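Local coordinates for protein flap endonuclease 1 (Methanocaldococcus jannaschii, PDB 1A76) that cleaves 5'-overhanging flaps in DNA replication and repair, acting as a magnesium-dependent, structure-specific endonuclease and 5'-3' exonuclease, at residues 300-303 with 304-308. Sequence-based numbering, arbitrary orientation.
Sequences RVKK and HVDKL
Lys-302 and Asp-306 form an i to i+4 salt bridge: Lys-302 NZ lies 2.8 Å from Asp-306 OD1 and meets that oxygen's syn lone pair. The lysine CG leaves anti to the backbone N, and bends at chi2 (66°) and chi4 then bring the ammonium to the carboxylate. Asp-306 OD1 also takes a salt bridge from Lys-283 of helix 283-292, and that second bond, unlike the first, ties two helices together. With an alanine in place of Lys-302, Asp-306 would probably keep Lys-283 but lose its partner on its own helix, leaving the carboxylate less firmly set. The backbone keeps the i to i+4 hydrogen bonds of an alpha-helix, here helix 298-315, near the C-terminus and remote from the metal site. Val-305 N donates to Val-301 O at 2.8 Å, with an N-H...O angle of 163°. Asp-306 N donates to Lys-302 O (3.1 Å). One turn apart, Val-301 CG1 and Val-305 CG1 touch at 3.8 Å; both valines are buried, packing on Ile-286 of helix 283-292 and reaching Tyr-63 and Phe-62, respectively, on helix 56-70. Lys-303, which is exposed, sets its CG 3.6 Å from Lys-307 CE, while Lys-303 NZ and Lys-307 NZ stay 5.0 Å apart. The His-304 ring packs edge-to-face with Tyr-63, extending the interface with helix 56-70.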
ATOM      1  N   ARG A 300     -11.903  19.884  16.761  1.00 26.53           N
ATOM      2  CA  ARG A 300     -11.840  19.274  15.438  1.00 25.37           C
ATOM      3  C   ARG A 300     -12.211  17.803  15.472  1.00 21.80           C
ATOM      4  O   ARG A 300     -12.981  17.334  14.641  1.00 21.96           O
ATOM      5  CB  ARG A 300     -10.439  19.432  14.839  1.00 29.14           C
ATOM      6  CG  ARG A 300     -10.368  19.114  13.359  1.00 36.05           C
ATOM      7  CD  ARG A 300      -8.979  19.377  12.800  1.00 37.75           C
ATOM      8  NE  ARG A 300      -8.765  20.790  12.498  1.00 41.57           N
ATOM      9  CZ  ARG A 300      -8.016  21.611  13.229  1.00 43.29           C
ATOM     10  NH1 ARG A 300      -7.398  21.163  14.314  1.00 44.50           N
ATOM     11  NH2 ARG A 300      -7.880  22.879  12.873  1.00 45.78           N
ATOM     12  N   VAL A 301     -11.668  17.069  16.432  1.00 16.41           N
ATOM     13  CA  VAL A 301     -11.983  15.650  16.518  1.00 16.04           C
ATOM     14  C   VAL A 301     -13.470  15.455  16.826  1.00 17.86           C
ATOM     15  O   VAL A 301     -14.146  14.678  16.154  1.00 15.82           O
ATOM     16  CB  VAL A 301     -11.093  14.937  17.578  1.00 13.70           C
ATOM     17  CG1 VAL A 301     -11.427  13.431  17.628  1.00 11.03           C
ATOM     18  CG2 VAL A 301      -9.604  15.124  17.211  1.00 12.13           C
ATOM     19  N   LYS A 302     -13.984  16.183  17.816  1.00 18.63           N
ATOM     20  CA  LYS A 302     -15.394  16.063  18.175  1.00 18.83           C
ATOM     21  C   LYS A 302     -16.280  16.252  16.949  1.00 19.18           C
ATOM     22  O   LYS A 302     -17.163  15.440  16.656  1.00 18.98           O
ATOM     23  CB  LYS A 302     -15.759  17.106  19.235  1.00 21.03           C
ATOM     24  CG  LYS A 302     -17.249  17.166  19.573  1.00 19.01           C
ATOM     25  CD  LYS A 302     -17.695  15.876  20.243  1.00 22.64           C
ATOM     26  CE  LYS A 302     -19.209  15.831  20.465  1.00 28.06           C
ATOM     27  NZ  LYS A 302     -19.740  14.433  20.319  1.00 30.36           N
ATOM     28  N   LYS A 303     -16.031  17.332  16.222  1.00 20.35           N
ATOM     29  CA  LYS A 303     -16.803  17.640  15.036  1.00 21.17           C
ATOM     30  C   LYS A 303     -16.737  16.509  14.015  1.00 20.55           C
ATOM     31  O   LYS A 303     -17.743  16.152  13.399  1.00 19.42           O
ATOM     32  CB  LYS A 303     -16.289  18.937  14.409  1.00 21.26           C
ATOM     33  CG  LYS A 303     -17.085  19.398  13.209  1.00 24.99           C
ATOM     34  CD  LYS A 303     -16.393  20.554  12.517  1.00 30.02           C
ATOM     35  CE  LYS A 303     -17.307  21.757  12.430  1.00 34.67           C
ATOM     36  NZ  LYS A 303     -18.515  21.449  11.607  1.00 37.69           N
ATOM     37  N   HIS A 304     -15.556  15.935  13.840  1.00 19.87           N
ATOM     38  CA  HIS A 304     -15.417  14.870  12.868  1.00 18.02           C
ATOM     39  C   HIS A 304     -15.990  13.529  13.272  1.00 17.02           C
ATOM     40  O   HIS A 304     -16.538  12.829  12.424  1.00 13.19           O
ATOM     41  CB  HIS A 304     -13.956  14.734  12.453  1.00 18.43           C
ATOM     42  CG  HIS A 304     -13.505  15.843  11.559  1.00 16.92           C
ATOM     43  ND1 HIS A 304     -13.570  15.763  10.184  1.00 21.62           N
ATOM     44  CD2 HIS A 304     -13.054  17.085  11.843  1.00 17.55           C
ATOM     45  CE1 HIS A 304     -13.176  16.910   9.663  1.00 21.56           C
ATOM     46  NE2 HIS A 304     -12.857  17.728  10.647  1.00 19.45           N
ATOM     47  N   VAL A 305     -15.886  13.161  14.551  1.00 15.30           N
ATOM     48  CA  VAL A 305     -16.445  11.874  14.981  1.00 14.68           C
ATOM     49  C   VAL A 305     -17.968  11.951  14.897  1.00 12.43           C
ATOM     50  O   VAL A 305     -18.637  10.943  14.666  1.00 12.28           O
ATOM     51  CB  VAL A 305     -16.006  11.482  16.437  1.00 15.73           C
ATOM     52  CG1 VAL A 305     -14.481  11.408  16.519  1.00 17.61           C
ATOM     53  CG2 VAL A 305     -16.541  12.485  17.455  1.00 17.06           C
ATOM     54  N   ASP A 306     -18.517  13.149  15.082  1.00 12.16           N
ATOM     55  CA  ASP A 306     -19.968  13.337  14.989  1.00 11.22           C
ATOM     56  C   ASP A 306     -20.378  13.195  13.519  1.00 14.27           C
ATOM     57  O   ASP A 306     -21.403  12.594  13.194  1.00 12.13           O
ATOM     58  CB  ASP A 306     -20.363  14.720  15.524  1.00 10.92           C
ATOM     59  CG  ASP A 306     -20.368  14.776  17.053  1.00 10.37           C
ATOM     60  OD1 ASP A 306     -20.356  13.703  17.693  1.00  7.92           O
ATOM     61  OD2 ASP A 306     -20.381  15.892  17.615  1.00 11.98           O
ATOM     62  N   LYS A 307     -19.559  13.732  12.624  1.00 16.59           N
ATOM     63  CA  LYS A 307     -19.841  13.637  11.198  1.00 16.33           C
ATOM     64  C   LYS A 307     -19.642  12.188  10.740  1.00 15.60           C
ATOM     65  O   LYS A 307     -20.413  11.682   9.924  1.00 14.81           O
ATOM     66  CB  LYS A 307     -18.907  14.555  10.402  1.00 18.96           C
ATOM     67  CG  LYS A 307     -18.912  16.005  10.857  1.00 23.77           C
ATOM     68  CD  LYS A 307     -18.629  16.944   9.693  1.00 28.94           C
ATOM     69  CE  LYS A 307     -17.483  17.882  10.020  1.00 27.86           C
ATOM     70  NZ  LYS A 307     -16.329  17.117  10.576  1.00 31.24           N
ATOM     71  N   LEU A 308     -18.612  11.520  11.260  1.00 14.33           N
ATOM     72  CA  LEU A 308     -18.350  10.128  10.877  1.00 13.10           C
ATOM     73  C   LEU A 308     -19.515   9.244  11.287  1.00 13.44           C
ATOM     74  O   LEU A 308     -19.965   8.398  10.526  1.00  9.83           O
ATOM     75  CB  LEU A 308     -17.051   9.596  11.508  1.00 12.56           C
ATOM     76  CG  LEU A 308     -16.837   8.068  11.392  1.00 14.56           C
ATOM     77  CD1 LEU A 308     -16.708   7.647   9.923  1.00 14.47           C
ATOM     78  CD2 LEU A 308     -15.591   7.658  12.175  1.00 11.20           C
TER